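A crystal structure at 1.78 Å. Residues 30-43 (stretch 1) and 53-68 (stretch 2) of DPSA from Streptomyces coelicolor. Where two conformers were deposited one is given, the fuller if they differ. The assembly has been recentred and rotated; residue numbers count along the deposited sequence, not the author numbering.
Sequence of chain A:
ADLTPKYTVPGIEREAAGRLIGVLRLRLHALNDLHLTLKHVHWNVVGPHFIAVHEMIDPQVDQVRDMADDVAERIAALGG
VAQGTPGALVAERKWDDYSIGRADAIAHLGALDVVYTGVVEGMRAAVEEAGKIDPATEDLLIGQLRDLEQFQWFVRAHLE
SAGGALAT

Stretch 1 (30-43) ALNDLHLTLKHVHW
Stretch 2 (53-68) VHEMIDPQVDQVRDMA

Both stretches are helical and belong to longer helices. They pack nearly antiparallel, their axes 160° apart in direction (signed crossing angle -160°) and 8.8 Å apart at closest approach, burying 904 Å² between them. The register pairs CA of Leu31 with CA of Ala68 at 5.6 Å, CA of His35 with CA of Val61 at 5.3 Å, and CA of His42 with CA of His54 at 4.9 Å. Phi/psi values stay near -65/-40. The second helix kinks at Pro59, whose ring nitrogen, lacking a hydrogen, makes no bond to the preceding turn; just before it, Asp58 N bonds Glu55 O at 3.2 Å.

The apolar seam interlocks knobs with holes. Leu38 (m, t) sits among Ile57, Gln60, Val61 and Val64, its CB 3.6 Å from Val61 CG2. Reciprocally, Val64 (t) sits among Leu31, Leu34, His35 and Leu38; its CG2 lies 3.9 Å from Leu34 CD2. Branched aliphatic chains fill such hollows without polar groups to satisfy. Ile57 (m, t) brings CD1 to 3.5 Å from Val41 CG1, while the CB of small Ala68 lies 4.0 Å from CB of Leu31, whose rotamer is m, t.

Histidine suits the polar contacts, offering a flat face and an ND1 donor. His42 and His54, both chi1 t with chi2 near 90°, form an offset stack, centroids 3.6 Å apart and planes at 14°. His54 ND1 donates to His42 O at 2.9 Å, and His42 ND1 donates weakly to His54 O at 2.8 Å. Asp58 (chi1 -111°, between wells) puts OD1 over the opposite face of His42; this atom accepts a hydrogen bond from Lys39 NZ at 2.8 Å, part of a salt bridge to which lysine's long chain (m, m, t, t) carries its charge.

Arg65 (m, t, t, chi4 178°) serves twice: its aliphatic CG lies over one face of His35 (p, chi2 85°), 3.5 Å from the ring centroid, while water 1 links its NH2 (2.8 Å) to His35 ND1 (2.7 Å). His35 NE2 donates to OD1 of Asn32 (m, chi2 -21°) at 3.1 Å.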

# COMPACT_ATOMS: atom_id res chain seq x y z
N ALA A 30 8.53 18.98 -28.60
CA ALA A 30 9.82 18.76 -27.91
C ALA A 30 9.75 17.74 -26.77
O ALA A 30 10.71 16.95 -26.63
CB ALA A 30 10.51 20.07 -27.45
N LEU A 31 8.69 17.81 -25.98
CA LEU A 31 8.60 16.87 -24.84
C LEU A 31 8.32 15.46 -25.39
O LEU A 31 8.89 14.50 -24.85
CB LEU A 31 7.43 17.31 -23.92
CG LEU A 31 7.84 18.61 -23.15
CD1 LEU A 31 6.47 19.08 -22.49
CD2 LEU A 31 8.86 18.31 -22.00
N ASN A 32 7.52 15.32 -26.48
CA ASN A 32 7.28 13.96 -26.98
C ASN A 32 8.52 13.42 -27.61
O ASN A 32 8.88 12.25 -27.39
CB ASN A 32 6.17 14.03 -28.02
CG ASN A 32 4.77 14.12 -27.36
OD1 ASN A 32 4.57 13.75 -26.19
ND2 ASN A 32 3.75 14.60 -28.18
N ASP A 33 9.26 14.28 -28.36
CA ASP A 33 10.52 13.75 -28.94
C ASP A 33 11.51 13.41 -27.79
O ASP A 33 12.18 12.37 -27.84
CB ASP A 33 11.09 14.90 -29.80
CG ASP A 33 12.21 14.44 -30.78
OD1 ASP A 33 12.89 13.39 -30.57
OD2 ASP A 33 12.30 15.17 -31.81
N LEU A 34 11.49 14.18 -26.68
CA LEU A 34 12.42 13.87 -25.62
C LEU A 34 12.07 12.52 -24.94
O LEU A 34 12.99 11.74 -24.71
CB LEU A 34 12.29 14.98 -24.50
CG LEU A 34 13.21 14.71 -23.28
CD1 LEU A 34 14.73 14.67 -23.67
CD2 LEU A 34 13.08 16.00 -22.35
N HIS A 35 10.79 12.27 -24.60
CA HIS A 35 10.62 10.94 -23.96
C HIS A 35 10.82 9.73 -24.92
O HIS A 35 11.31 8.70 -24.50
CB HIS A 35 9.29 10.78 -23.19
CG HIS A 35 8.02 10.82 -24.01
ND1 HIS A 35 7.51 9.70 -24.63
CD2 HIS A 35 7.02 11.80 -24.07
CE1 HIS A 35 6.27 10.00 -25.21
NE2 HIS A 35 5.98 11.28 -24.88
N LEU A 36 10.53 9.91 -26.22
CA LEU A 36 10.89 8.84 -27.20
C LEU A 36 12.42 8.70 -27.19
O LEU A 36 12.94 7.55 -27.22
CB LEU A 36 10.49 9.30 -28.67
CG LEU A 36 8.96 9.32 -28.75
CD1 LEU A 36 8.59 9.98 -30.13
CD2 LEU A 36 8.32 7.88 -28.82
N THR A 37 13.14 9.80 -27.16
CA THR A 37 14.59 9.74 -27.26
C THR A 37 15.17 9.18 -25.94
O THR A 37 16.16 8.41 -25.97
CB THR A 37 15.16 11.17 -27.49
OG1 THR A 37 14.70 11.58 -28.81
CG2 THR A 37 16.71 11.21 -27.45
N LEU A 38 14.57 9.51 -24.79
CA LEU A 38 15.10 8.91 -23.52
C LEU A 38 14.89 7.38 -23.56
O LEU A 38 15.79 6.68 -23.08
CB LEU A 38 14.27 9.46 -22.32
CG LEU A 38 14.68 10.97 -22.04
CD1 LEU A 38 13.58 11.51 -21.07
CD2 LEU A 38 16.05 11.03 -21.33
N LYS A 39 13.76 6.90 -24.08
CA LYS A 39 13.60 5.43 -24.11
C LYS A 39 14.62 4.87 -25.08
O LYS A 39 15.20 3.81 -24.82
CB LYS A 39 12.21 5.03 -24.59
CG LYS A 39 11.10 5.02 -23.45
CD LYS A 39 11.59 3.85 -22.48
CE LYS A 39 10.51 3.40 -21.56
NZ LYS A 39 11.10 2.27 -20.73
N HIS A 40 14.82 5.52 -26.21
CA HIS A 40 15.90 5.04 -27.14
C HIS A 40 17.25 4.92 -26.47
O HIS A 40 17.97 3.92 -26.68
CB HIS A 40 15.93 6.06 -28.34
CG HIS A 40 17.02 5.78 -29.33
ND1 HIS A 40 16.85 4.95 -30.42
CD2 HIS A 40 18.36 6.18 -29.34
CE1 HIS A 40 18.01 4.87 -31.10
NE2 HIS A 40 18.95 5.61 -30.45
N VAL A 41 17.61 5.92 -25.67
CA VAL A 41 18.89 5.83 -24.96
C VAL A 41 18.83 4.66 -23.98
O VAL A 41 19.79 3.87 -23.81
CB VAL A 41 19.21 7.17 -24.24
CG1 VAL A 41 20.50 7.00 -23.44
CG2 VAL A 41 19.45 8.27 -25.35
N HIS A 42 17.76 4.56 -23.19
CA HIS A 42 17.61 3.47 -22.21
C HIS A 42 17.85 2.10 -22.88
O HIS A 42 18.48 1.22 -22.30
CB HIS A 42 16.20 3.61 -21.67
CG HIS A 42 15.72 2.54 -20.75
ND1 HIS A 42 15.96 2.58 -19.40
CD2 HIS A 42 14.75 1.55 -20.95
CE1 HIS A 42 15.34 1.56 -18.75
NE2 HIS A 42 14.56 0.91 -19.74
N TRP A 43 17.32 1.91 -24.07
CA TRP A 43 17.45 0.57 -24.71
C TRP A 43 18.79 0.33 -25.30
O TRP A 43 19.21 -0.83 -25.40
CB TRP A 43 16.43 0.48 -25.87
CG TRP A 43 15.00 0.57 -25.43
CD1 TRP A 43 14.44 0.10 -24.26
CD2 TRP A 43 13.92 1.20 -26.16
NE1 TRP A 43 13.11 0.41 -24.19
CE2 TRP A 43 12.73 1.06 -25.35
CE3 TRP A 43 13.83 1.85 -27.42
CZ2 TRP A 43 11.46 1.55 -25.73
CZ3 TRP A 43 12.53 2.29 -27.83
CH2 TRP A 43 11.36 2.16 -27.04
N VAL A 53 22.93 3.83 -15.69
CA VAL A 53 22.34 4.78 -16.58
C VAL A 53 20.90 4.36 -17.02
O VAL A 53 20.00 5.15 -17.16
CB VAL A 53 23.34 5.07 -17.76
CG1 VAL A 53 22.69 5.89 -18.81
CG2 VAL A 53 24.62 5.70 -17.13
N HIS A 54 20.82 3.05 -17.34
CA HIS A 54 19.57 2.48 -17.85
C HIS A 54 18.55 2.73 -16.82
O HIS A 54 17.46 3.23 -17.16
CB HIS A 54 19.83 0.96 -18.05
CG HIS A 54 18.66 0.16 -18.37
ND1 HIS A 54 18.26 -0.06 -19.73
CD2 HIS A 54 17.87 -0.62 -17.56
CE1 HIS A 54 17.11 -0.89 -19.68
NE2 HIS A 54 16.87 -1.24 -18.38
N GLU A 55 18.86 2.43 -15.55
CA GLU A 55 17.84 2.65 -14.48
C GLU A 55 17.64 4.13 -14.27
O GLU A 55 16.43 4.53 -13.99
CB GLU A 55 18.16 1.96 -13.12
CG GLU A 55 18.50 0.50 -13.38
CD GLU A 55 17.47 -0.50 -13.24
OE1 GLU A 55 16.63 -0.53 -14.14
OE2 GLU A 55 17.68 -1.35 -12.34
N MET A 56 18.68 4.92 -14.34
CA MET A 56 18.46 6.40 -14.01
C MET A 56 17.46 7.19 -15.01
O MET A 56 16.74 8.17 -14.68
CB MET A 56 19.72 7.12 -14.12
CG MET A 56 19.65 8.66 -14.00
SD MET A 56 21.35 9.46 -14.09
CE MET A 56 21.60 9.95 -15.85
N ILE A 57 17.45 6.74 -16.25
CA ILE A 57 16.56 7.39 -17.27
C ILE A 57 15.11 7.07 -16.97
O ILE A 57 14.20 7.83 -17.31
CB ILE A 57 17.02 6.84 -18.68
CG1 ILE A 57 18.31 7.49 -19.00
CG2 ILE A 57 15.86 7.06 -19.72
CD1 ILE A 57 18.94 6.89 -20.30
N ASP A 58 14.84 5.88 -16.39
CA ASP A 58 13.39 5.48 -16.38
C ASP A 58 12.47 6.48 -15.58
O ASP A 58 11.37 6.76 -16.12
CB ASP A 58 13.27 3.92 -16.10
CG ASP A 58 12.75 3.11 -17.41
OD1 ASP A 58 12.38 3.65 -18.72
OD2 ASP A 58 12.61 1.92 -17.12
N PRO A 59 12.84 7.01 -14.43
CA PRO A 59 11.90 7.92 -13.85
C PRO A 59 11.80 9.26 -14.64
O PRO A 59 10.76 9.93 -14.54
CB PRO A 59 12.45 8.24 -12.49
CG PRO A 59 13.91 7.84 -12.49
CD PRO A 59 13.91 6.63 -13.39
N GLN A 60 12.85 9.65 -15.37
CA GLN A 60 12.76 10.85 -16.17
C GLN A 60 11.82 10.61 -17.39
O GLN A 60 11.07 11.52 -17.75
CB GLN A 60 14.16 11.21 -16.65
CG GLN A 60 14.12 12.41 -17.57
CD GLN A 60 13.73 13.78 -16.87
OE1 GLN A 60 13.27 13.87 -15.64
NE2 GLN A 60 13.90 14.82 -17.60
N VAL A 61 11.80 9.39 -17.94
CA VAL A 61 10.85 9.05 -19.02
C VAL A 61 9.44 9.31 -18.50
O VAL A 61 8.58 9.95 -19.13
CB VAL A 61 10.95 7.56 -19.45
CG1 VAL A 61 9.77 7.19 -20.39
CG2 VAL A 61 12.27 7.39 -20.24
N ASP A 62 9.19 8.80 -17.29
CA ASP A 62 7.84 8.93 -16.73
C ASP A 62 7.49 10.40 -16.45
O ASP A 62 6.37 10.81 -16.75
CB ASP A 62 7.72 8.20 -15.34
CG ASP A 62 7.91 6.65 -15.46
OD1 ASP A 62 7.73 6.11 -16.56
OD2 ASP A 62 8.27 6.07 -14.38
N GLN A 63 8.46 11.15 -15.93
CA GLN A 63 8.23 12.57 -15.60
C GLN A 63 7.98 13.38 -16.89
O GLN A 63 7.08 14.30 -16.94
CB GLN A 63 9.46 13.16 -14.84
CG GLN A 63 9.11 14.60 -14.46
CD GLN A 63 9.43 15.21 -13.03
OE1 GLN A 63 10.18 14.71 -12.15
NE2 GLN A 63 8.84 16.37 -12.84
N VAL A 64 8.76 13.09 -17.93
CA VAL A 64 8.58 13.84 -19.21
C VAL A 64 7.26 13.47 -19.90
O VAL A 64 6.58 14.35 -20.48
CB VAL A 64 9.81 13.57 -20.16
CG1 VAL A 64 9.60 14.21 -21.57
CG2 VAL A 64 11.10 14.21 -19.50
N ARG A 65 6.87 12.20 -19.82
CA ARG A 65 5.52 11.87 -20.37
C ARG A 65 4.42 12.64 -19.59
O ARG A 65 3.43 13.09 -20.23
CB ARG A 65 5.23 10.32 -20.24
CG ARG A 65 6.10 9.58 -21.31
CD ARG A 65 6.11 8.04 -20.90
NE ARG A 65 6.76 7.29 -22.02
CZ ARG A 65 6.96 5.93 -21.94
NH1 ARG A 65 6.68 5.29 -20.76
NH2 ARG A 65 7.43 5.35 -23.00
N ASP A 66 4.56 12.79 -18.27
CA ASP A 66 3.60 13.54 -17.48
C ASP A 66 3.60 15.03 -17.94
O ASP A 66 2.54 15.68 -18.04
CB ASP A 66 3.92 13.49 -15.97
CG ASP A 66 3.54 12.13 -15.29
OD1 ASP A 66 2.81 11.39 -15.89
OD2 ASP A 66 4.00 11.94 -14.12
N MET A 67 4.81 15.60 -18.13
CA MET A 67 4.92 17.02 -18.62
C MET A 67 4.18 17.15 -19.98
O MET A 67 3.40 18.12 -20.13
CB MET A 67 6.43 17.39 -18.88
CG MET A 67 7.16 17.48 -17.49
SD MET A 67 8.85 17.95 -18.05
CE MET A 67 9.66 17.53 -16.49
N ALA A 68 4.35 16.19 -20.88
CA ALA A 68 3.72 16.30 -22.22
C ALA A 68 2.19 16.28 -22.03
O ALA A 68 1.46 17.04 -22.68
CB ALA A 68 4.17 15.09 -23.11
O HOH W 1 8.28 7.14 -24.99